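Local coordinates for protein particle-associated lyase (Acinetobacter bacteriophage AP22, PDB 4Y9V) that binds capsular saccharide of Acinetobacter baumannii as a phage tailspike and, as a lyase, probably degrades the capsular polysaccharide, at residues 452-458 with 486-492; 469-475 with 503-509; 520-524 with 546-551. The contacts are given in a common frame with arbitrary orientation. Where two conformers were deposited one is given. Residue numbers count along the deposited sequence, not the author numbering.

Overall arrangement
The three contacts lie where the β-helix gives way to the C-terminal part of the chain. Contact 1 and contact 2 each join segments of successive coils, and their segments alternate along the chain. Their centres are about 11 Å apart, and I489 CG2 meets I506 CD1 at 3.4 Å in the interior between them. Contact 3 follows in sequence, with its centre about 14 Å from that of contact 1 and 11 Å from that of contact 2. Strand 486-496 pairs with strand 518-531 (V491 N to R520 O, 2.9 Å), and L505 N lies 2.8 Å from K549 O. The glycan pocket, lined by residues such as R166, Y278 and H337, contains no residue of these contacts.

Contact 1 of 3, residues 452-458 with 486-492; sequences KVNVHIT and IGYIIVD
A parallel β-strand pair joins successive coils of the β-helix of a pectin lyase-like domain. The strand axes (453-458, 488-491) approach to 4.6 Å, N-to-C directions 13° apart. V455, H456 and I457 pair with I489, I490 and V491, but V453 with I486, a one-residue slip at a β-bulge containing G487. V453 O accepts from G487 N (3.1 Å), and N454 OD1 from Y488 N (2.9 Å). A CB on G487 would lie 2.3 Å from N454 OD1. Regular bonding follows: V455 N to Y488 O (3.1 Å), I490 N to V455 O and I457 N to I490 O (both 2.8 Å), and D492 N to I457 O (3.2 Å).

V453, V455, I457, I486, I489 and V491 share one face, packing towards strand 470-476, L505 and I506. On the face bearing H456 and I490, CH-pi contacts put I490 CD1 4.0 Å from the H456 ring centroid and N454 CB 3.9 Å from that of Y488 (chi1 p), both over the face. One water joins H456 ND1 and Y488 OH (2.8 and 2.6 Å). T458 OG1 donates to D492 OD1 (2.7 Å). An aliphatic interior backs a mixed face of water, carboxylate, aromatic and aliphatic groups, bordering a second subunit.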
# COMPACT_ATOMS: atom_id res chain seq x y z
N LYS A 452 19.31 20.14 -10.00
CA LYS A 452 19.99 18.85 -10.00
C LYS A 452 19.05 17.68 -10.26
O LYS A 452 17.86 17.75 -10.04
CB LYS A 452 20.66 18.52 -8.65
CG LYS A 452 21.68 19.59 -8.22
CD LYS A 452 22.42 19.24 -6.96
CE LYS A 452 21.67 18.88 -5.69
NZ LYS A 452 21.00 20.05 -5.03
N VAL A 453 19.70 16.60 -10.73
CA VAL A 453 19.06 15.33 -10.89
C VAL A 453 19.69 14.32 -9.92
O VAL A 453 20.91 14.26 -9.79
CB VAL A 453 19.21 14.83 -12.35
CG1 VAL A 453 18.66 13.42 -12.52
CG2 VAL A 453 18.56 15.81 -13.30
N ASN A 454 18.84 13.50 -9.29
CA ASN A 454 19.28 12.41 -8.46
C ASN A 454 18.56 11.13 -8.92
O ASN A 454 17.43 11.18 -9.38
CB ASN A 454 18.94 12.63 -6.98
CG ASN A 454 19.35 14.00 -6.50
OD1 ASN A 454 20.54 14.35 -6.51
ND2 ASN A 454 18.38 14.77 -6.08
N VAL A 455 19.23 9.97 -8.73
CA VAL A 455 18.61 8.69 -9.04
C VAL A 455 18.93 7.74 -7.91
O VAL A 455 20.07 7.69 -7.44
CB VAL A 455 19.13 8.11 -10.40
CG1 VAL A 455 18.55 6.73 -10.65
CG2 VAL A 455 18.79 9.06 -11.55
N HIS A 456 17.92 7.00 -7.45
CA HIS A 456 18.04 6.10 -6.29
C HIS A 456 17.36 4.81 -6.66
O HIS A 456 16.13 4.78 -6.78
CB HIS A 456 17.42 6.80 -5.07
CG HIS A 456 17.65 6.13 -3.75
ND1 HIS A 456 17.33 6.81 -2.60
CD2 HIS A 456 18.21 4.96 -3.41
CE1 HIS A 456 17.66 6.02 -1.59
NE2 HIS A 456 18.20 4.88 -2.03
N ILE A 457 18.13 3.75 -6.89
CA ILE A 457 17.65 2.44 -7.29
C ILE A 457 18.08 1.44 -6.21
O ILE A 457 19.25 1.32 -5.91
CB ILE A 457 18.17 2.00 -8.67
CG1 ILE A 457 17.92 3.04 -9.74
CG2 ILE A 457 17.59 0.66 -9.02
CD1 ILE A 457 18.46 2.70 -11.12
N THR A 458 17.09 0.80 -5.59
CA THR A 458 17.33 0.08 -4.36
C THR A 458 16.23 -0.96 -4.14
O THR A 458 15.39 -1.20 -5.01
CB THR A 458 17.44 1.11 -3.20
OG1 THR A 458 17.99 0.46 -2.05
CG2 THR A 458 16.13 1.78 -2.86
N ILE A 486 24.19 16.71 -10.92
CA ILE A 486 23.70 15.53 -10.24
C ILE A 486 24.06 15.67 -8.79
O ILE A 486 25.23 15.92 -8.46
CB ILE A 486 24.30 14.23 -10.85
CG1 ILE A 486 23.85 14.06 -12.31
CG2 ILE A 486 24.01 13.03 -9.99
CD1 ILE A 486 24.68 13.07 -13.06
N GLY A 487 23.09 15.47 -7.89
CA GLY A 487 23.38 15.45 -6.47
C GLY A 487 23.97 14.12 -6.06
O GLY A 487 25.13 13.98 -5.70
N TYR A 488 23.13 13.09 -6.19
CA TYR A 488 23.57 11.74 -5.90
C TYR A 488 22.91 10.75 -6.83
O TYR A 488 21.79 10.93 -7.31
CB TYR A 488 23.29 11.34 -4.42
CG TYR A 488 21.84 11.39 -4.02
CD1 TYR A 488 21.23 12.57 -3.59
CD2 TYR A 488 21.05 10.26 -4.08
CE1 TYR A 488 19.92 12.63 -3.24
CE2 TYR A 488 19.71 10.29 -3.70
CZ TYR A 488 19.16 11.48 -3.28
OH TYR A 488 17.84 11.56 -2.90
N ILE A 489 23.65 9.64 -7.04
CA ILE A 489 23.09 8.44 -7.66
C ILE A 489 23.44 7.27 -6.75
O ILE A 489 24.60 7.01 -6.47
CB ILE A 489 23.56 8.20 -9.10
CG1 ILE A 489 23.16 9.37 -10.01
CG2 ILE A 489 23.01 6.87 -9.60
CD1 ILE A 489 23.74 9.31 -11.40
N ILE A 490 22.39 6.57 -6.29
CA ILE A 490 22.54 5.37 -5.49
C ILE A 490 21.98 4.20 -6.30
O ILE A 490 20.84 4.26 -6.74
CB ILE A 490 21.76 5.52 -4.16
CG1 ILE A 490 22.39 6.62 -3.31
CG2 ILE A 490 21.65 4.20 -3.43
CD1 ILE A 490 21.53 7.00 -2.10
N VAL A 491 22.80 3.17 -6.50
CA VAL A 491 22.37 1.90 -7.11
C VAL A 491 22.99 0.84 -6.22
O VAL A 491 24.09 0.35 -6.49
CB VAL A 491 22.76 1.76 -8.57
CG1 VAL A 491 22.20 0.46 -9.14
CG2 VAL A 491 22.30 2.96 -9.41
N ASP A 492 22.29 0.51 -5.11
CA ASP A 492 22.94 -0.21 -4.01
C ASP A 492 22.39 -1.62 -3.76
O ASP A 492 23.04 -2.36 -3.00
CB ASP A 492 22.91 0.59 -2.73
CG ASP A 492 21.53 0.83 -2.18
OD1 ASP A 492 20.55 0.55 -2.86
OD2 ASP A 492 21.45 1.35 -1.02
O HOH W 1 19.48 3.11 -0.26
O HOH W 2 16.34 9.43 -2.61

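Contact 2 of 3, residues 469-475 with 503-509; sequences RHWAWVE and PYLIYPS
Two corners of the β-helix stack here, with W471 (phi/psi -82/-49) over L505 (-64/-50). Parallel bridges flank them, H470 with Y504 (CA-CA 4.5 Å) and A472 with I506 (4.8 Å). The backbone bonds are Y504 N to R469 O and W471 N to Y504 O (both 2.9 Å), A472 N to L505 O (3.1 Å) and Y507 N to A472 O (3.0 Å).

Y507 (chi1 t) protrudes, its ring filling the hollow between R469 and W473. The R469 guanidinium lies flat on that ring, centres 4.0 Å apart and planes at 13°, in a cation-pi stack; R469 NE also donates to H470 ND1 (3.1 Å), whose NE2 hydrogen-bonds to T438 OG1. The edge of Y507 meets the W473 face in a T-shaped pair (planes at 69°), the Y507 ring centroid 5.1 Å from that of the W473 five-membered ring. Around W471, P503 CG approaches NE1 at the ring edge (3.8 Å). Beyond P508, S509 OG accepts from W473 NE1 at 2.8 Å and donates to E475 OE1 at 2.6 Å.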
# COMPACT_ATOMS: atom_id res chain seq x y z
N ARG A 469 22.82 -2.73 -20.44
CA ARG A 469 23.96 -1.83 -20.46
C ARG A 469 24.12 -1.08 -19.14
O ARG A 469 25.25 -0.98 -18.64
CB ARG A 469 23.87 -0.83 -21.62
CG ARG A 469 25.10 -0.00 -21.79
CD ARG A 469 24.97 1.16 -22.83
NE ARG A 469 24.38 2.42 -22.18
CZ ARG A 469 24.62 3.57 -22.77
NH1 ARG A 469 25.23 4.08 -23.91
NH2 ARG A 469 24.05 4.58 -22.05
N HIS A 470 23.04 -0.53 -18.59
CA HIS A 470 23.17 0.26 -17.37
C HIS A 470 21.90 0.22 -16.54
O HIS A 470 20.78 0.16 -17.07
CB HIS A 470 23.57 1.71 -17.64
CG HIS A 470 22.54 2.56 -18.32
ND1 HIS A 470 22.55 2.77 -19.67
CD2 HIS A 470 21.50 3.24 -17.79
CE1 HIS A 470 21.49 3.58 -19.91
NE2 HIS A 470 20.85 3.87 -18.81
N TRP A 471 22.09 0.37 -15.22
CA TRP A 471 21.00 0.66 -14.30
C TRP A 471 20.65 2.15 -14.29
O TRP A 471 19.46 2.48 -14.38
CB TRP A 471 21.32 0.13 -12.89
CG TRP A 471 21.12 -1.36 -12.78
CD1 TRP A 471 22.03 -2.35 -13.00
CD2 TRP A 471 19.89 -1.99 -12.45
NE1 TRP A 471 21.44 -3.58 -12.80
CE2 TRP A 471 20.12 -3.40 -12.46
CE3 TRP A 471 18.61 -1.53 -12.12
CZ2 TRP A 471 19.12 -4.32 -12.17
CZ3 TRP A 471 17.62 -2.46 -11.81
CH2 TRP A 471 17.87 -3.84 -11.84
N ALA A 472 21.63 3.04 -14.15
CA ALA A 472 21.37 4.47 -14.09
C ALA A 472 22.32 5.25 -15.00
O ALA A 472 23.52 4.99 -15.01
CB ALA A 472 21.54 5.00 -12.66
N TRP A 473 21.76 6.24 -15.70
CA TRP A 473 22.58 7.17 -16.49
C TRP A 473 21.85 8.51 -16.56
O TRP A 473 20.63 8.54 -16.73
CB TRP A 473 22.81 6.64 -17.89
CG TRP A 473 23.79 7.44 -18.70
CD1 TRP A 473 24.97 8.00 -18.29
CD2 TRP A 473 23.68 7.74 -20.10
NE1 TRP A 473 25.60 8.62 -19.34
CE2 TRP A 473 24.84 8.49 -20.46
CE3 TRP A 473 22.72 7.46 -21.09
CZ2 TRP A 473 25.05 8.93 -21.77
CZ3 TRP A 473 22.93 7.90 -22.38
CH2 TRP A 473 24.08 8.65 -22.71
N VAL A 474 22.60 9.60 -16.42
CA VAL A 474 22.10 10.98 -16.53
C VAL A 474 23.13 11.73 -17.37
O VAL A 474 24.30 11.72 -17.03
CB VAL A 474 21.95 11.63 -15.14
CG1 VAL A 474 21.49 13.08 -15.30
CG2 VAL A 474 21.01 10.84 -14.25
N GLU A 475 22.70 12.41 -18.45
CA GLU A 475 23.67 13.09 -19.30
C GLU A 475 22.97 14.12 -20.20
O GLU A 475 21.79 13.97 -20.56
CB GLU A 475 24.45 12.06 -20.13
CG GLU A 475 25.69 12.63 -20.87
CD GLU A 475 26.57 13.41 -19.96
OE1 GLU A 475 27.44 12.79 -19.29
OE2 GLU A 475 26.39 14.65 -19.85
N PRO A 503 25.96 -5.33 -16.49
CA PRO A 503 25.65 -3.91 -16.63
C PRO A 503 26.59 -3.05 -15.85
O PRO A 503 27.17 -3.44 -14.83
CB PRO A 503 24.28 -3.83 -15.99
CG PRO A 503 24.34 -4.84 -14.85
CD PRO A 503 25.17 -5.98 -15.47
N TYR A 504 26.67 -1.75 -16.26
CA TYR A 504 27.11 -0.72 -15.36
C TYR A 504 26.01 -0.44 -14.32
O TYR A 504 24.84 -0.27 -14.66
CB TYR A 504 27.38 0.59 -16.12
CG TYR A 504 28.61 0.55 -16.97
CD1 TYR A 504 29.86 0.86 -16.39
CD2 TYR A 504 28.58 0.18 -18.29
CE1 TYR A 504 31.00 0.81 -17.13
CE2 TYR A 504 29.74 0.15 -19.07
CZ TYR A 504 30.95 0.48 -18.44
OH TYR A 504 32.08 0.43 -19.23
N LEU A 505 26.43 -0.29 -13.07
CA LEU A 505 25.52 0.24 -12.04
C LEU A 505 25.15 1.67 -12.39
O LEU A 505 24.00 2.07 -12.39
CB LEU A 505 26.18 0.09 -10.68
CG LEU A 505 26.41 -1.37 -10.24
CD1 LEU A 505 27.43 -1.45 -9.13
CD2 LEU A 505 25.10 -2.01 -9.80
N ILE A 506 26.20 2.47 -12.69
CA ILE A 506 26.08 3.86 -13.12
C ILE A 506 26.96 3.99 -14.36
O ILE A 506 28.15 3.66 -14.30
CB ILE A 506 26.51 4.85 -12.01
CG1 ILE A 506 25.70 4.62 -10.75
CG2 ILE A 506 26.41 6.26 -12.54
CD1 ILE A 506 26.12 5.51 -9.60
N TYR A 507 26.38 4.41 -15.48
CA TYR A 507 27.14 4.51 -16.71
C TYR A 507 28.06 5.73 -16.64
O TYR A 507 27.59 6.83 -16.31
CB TYR A 507 26.19 4.60 -17.92
CG TYR A 507 26.97 4.41 -19.19
CD1 TYR A 507 27.18 3.13 -19.67
CD2 TYR A 507 27.59 5.47 -19.85
CE1 TYR A 507 27.91 2.90 -20.81
CE2 TYR A 507 28.37 5.25 -20.95
CZ TYR A 507 28.54 3.97 -21.42
OH TYR A 507 29.30 3.77 -22.58
N PRO A 508 29.35 5.57 -16.98
CA PRO A 508 30.31 6.68 -16.85
C PRO A 508 30.31 7.61 -18.05
O PRO A 508 30.55 7.18 -19.16
CB PRO A 508 31.65 5.94 -16.76
CG PRO A 508 31.45 4.68 -17.53
CD PRO A 508 30.02 4.27 -17.26
N SER A 509 30.11 8.89 -17.79
CA SER A 509 30.28 9.95 -18.79
C SER A 509 30.43 11.24 -18.02
O SER A 509 30.40 11.29 -16.79
CB SER A 509 29.10 9.96 -19.79
OG SER A 509 27.88 10.22 -19.12

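Contact 3 of 3, residues 520-524 with 546-551; sequences RQMLQ and LKYKYS
At the junction between the β-helix and the C-terminal part of the chain, which includes an Ig-like family region, strand 520-524 meets the irregular loop 546-551. The two do not pair as strands: the nearest CA atoms, those of Q521 and Y550, are 6.9 Å apart, and side chains bridge the gap.

Two glutamines do most of this bridging through their carboxamides. Q521 (chi1 m, chi2 t) makes a pair of hydrogen bonds with S551, its OE1 accepting from S551 N (3.0 Å) and its NE2 donating to S551 OG (2.9 Å). Q524, with the same chi1 and chi2 wells, reads both backbone groups of Y548: OE1 accepts from Y548 N (3.1 Å) and NE2 donates to Y548 O (2.8 Å). One water donates to Q524 OE1 (2.8 Å) and accepts from K547 N (2.9 Å).

Between them, Y550 (chi1 m) sends its OH back to the strand, donating to M522 O (2.7 Å) and accepting from Q524 NE2 (3.1 Å). M522 (chi1 t, chi2 t, chi3 p) curls its methyl over the Y548 ring, with CE 3.5 Å from the centroid and 8° off the normal, and SD 5.3 Å from the centroid, a Met-aromatic contact.

The loop also reaches the trimer interface, where K547 NZ forms a salt bridge and Y548 OH a hydrogen bond with I625 OXT of the third subunit. Buried amides, a phenol and backbone groups thus bond to one another, with S620, T519 and a water as further partners, joining loop to strand through directional hydrogen bonds.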
# COMPACT_ATOMS: atom_id res chain seq x y z
N ARG A 520 26.48 5.89 -4.34
CA ARG A 520 26.63 4.62 -3.67
C ARG A 520 26.41 3.57 -4.73
O ARG A 520 25.41 3.61 -5.45
CB ARG A 520 25.65 4.43 -2.53
CG ARG A 520 25.77 5.34 -1.36
CD ARG A 520 24.72 5.11 -0.32
NE ARG A 520 24.88 6.01 0.80
CZ ARG A 520 24.06 6.12 1.85
NH1 ARG A 520 23.04 5.36 1.91
NH2 ARG A 520 24.28 7.03 2.77
N GLN A 521 27.37 2.65 -4.88
CA GLN A 521 27.31 1.61 -5.89
C GLN A 521 27.52 0.27 -5.21
O GLN A 521 28.45 0.09 -4.42
CB GLN A 521 28.35 1.87 -7.00
CG GLN A 521 28.15 3.24 -7.63
CD GLN A 521 29.07 3.54 -8.79
OE1 GLN A 521 29.25 2.73 -9.70
NE2 GLN A 521 29.64 4.73 -8.78
N MET A 522 26.61 -0.66 -5.53
CA MET A 522 26.45 -1.94 -4.85
C MET A 522 27.78 -2.65 -4.63
O MET A 522 28.58 -2.81 -5.55
CB MET A 522 25.51 -2.84 -5.67
CG MET A 522 25.15 -4.12 -4.93
SD MET A 522 23.79 -5.04 -5.69
CE MET A 522 24.56 -5.57 -7.23
N LEU A 523 27.95 -3.14 -3.41
CA LEU A 523 29.12 -3.94 -3.08
C LEU A 523 29.06 -5.28 -3.80
O LEU A 523 28.02 -5.85 -4.09
CB LEU A 523 29.32 -4.12 -1.56
CG LEU A 523 29.98 -2.96 -0.73
CD1 LEU A 523 31.52 -2.86 -0.65
CD2 LEU A 523 29.42 -1.58 -1.13
N GLN A 524 30.26 -5.78 -4.10
CA GLN A 524 30.48 -7.13 -4.63
C GLN A 524 31.59 -7.77 -3.78
O GLN A 524 32.36 -7.07 -3.12
CB GLN A 524 30.85 -7.11 -6.10
CG GLN A 524 29.68 -6.62 -6.97
CD GLN A 524 30.08 -6.38 -8.39
OE1 GLN A 524 29.99 -7.28 -9.26
NE2 GLN A 524 30.51 -5.16 -8.68
N LEU A 546 34.34 -8.10 -12.95
CA LEU A 546 33.18 -7.93 -12.09
C LEU A 546 31.88 -8.00 -12.91
O LEU A 546 31.75 -7.40 -13.97
CB LEU A 546 33.25 -6.56 -11.41
CG LEU A 546 34.50 -6.34 -10.54
CD1 LEU A 546 34.50 -4.90 -10.05
CD2 LEU A 546 34.60 -7.38 -9.43
N LYS A 547 30.88 -8.71 -12.34
CA LYS A 547 29.59 -8.78 -13.01
C LYS A 547 28.94 -7.42 -13.16
O LYS A 547 28.36 -7.08 -14.23
CB LYS A 547 28.69 -9.71 -12.24
CG LYS A 547 27.26 -9.69 -12.80
CD LYS A 547 26.42 -10.79 -12.18
CE LYS A 547 24.98 -10.77 -12.64
NZ LYS A 547 24.18 -11.78 -11.93
N TYR A 548 28.93 -6.66 -12.07
CA TYR A 548 28.38 -5.32 -12.08
C TYR A 548 29.54 -4.34 -12.18
O TYR A 548 30.49 -4.40 -11.40
CB TYR A 548 27.54 -5.04 -10.82
CG TYR A 548 26.41 -6.03 -10.61
CD1 TYR A 548 25.14 -5.84 -11.14
CD2 TYR A 548 26.61 -7.17 -9.83
CE1 TYR A 548 24.13 -6.74 -10.92
CE2 TYR A 548 25.59 -8.08 -9.61
CZ TYR A 548 24.34 -7.87 -10.16
OH TYR A 548 23.29 -8.75 -9.96
N LYS A 549 29.50 -3.44 -13.17
CA LYS A 549 30.60 -2.52 -13.36
C LYS A 549 30.28 -1.17 -12.71
O LYS A 549 29.16 -0.72 -12.70
CB LYS A 549 30.84 -2.36 -14.86
CG LYS A 549 31.15 -3.68 -15.52
CD LYS A 549 31.31 -3.60 -17.01
CE LYS A 549 29.93 -3.26 -17.53
NZ LYS A 549 29.85 -3.58 -18.99
N TYR A 550 31.33 -0.58 -12.17
CA TYR A 550 31.20 0.73 -11.52
C TYR A 550 31.42 1.86 -12.53
O TYR A 550 31.98 1.69 -13.60
CB TYR A 550 32.25 0.81 -10.38
CG TYR A 550 31.98 -0.22 -9.29
CD1 TYR A 550 31.02 0.01 -8.35
CD2 TYR A 550 32.66 -1.43 -9.25
CE1 TYR A 550 30.72 -0.92 -7.35
CE2 TYR A 550 32.38 -2.38 -8.27
CZ TYR A 550 31.39 -2.11 -7.35
OH TYR A 550 31.12 -3.11 -6.41
N SER A 551 31.03 3.08 -12.11
CA SER A 551 31.31 4.23 -12.95
C SER A 551 32.77 4.63 -12.95
O SER A 551 33.22 5.34 -13.84
CB SER A 551 30.48 5.44 -12.54
OG SER A 551 30.85 5.82 -11.20
O HOH W 3 31.45 -9.68 -9.64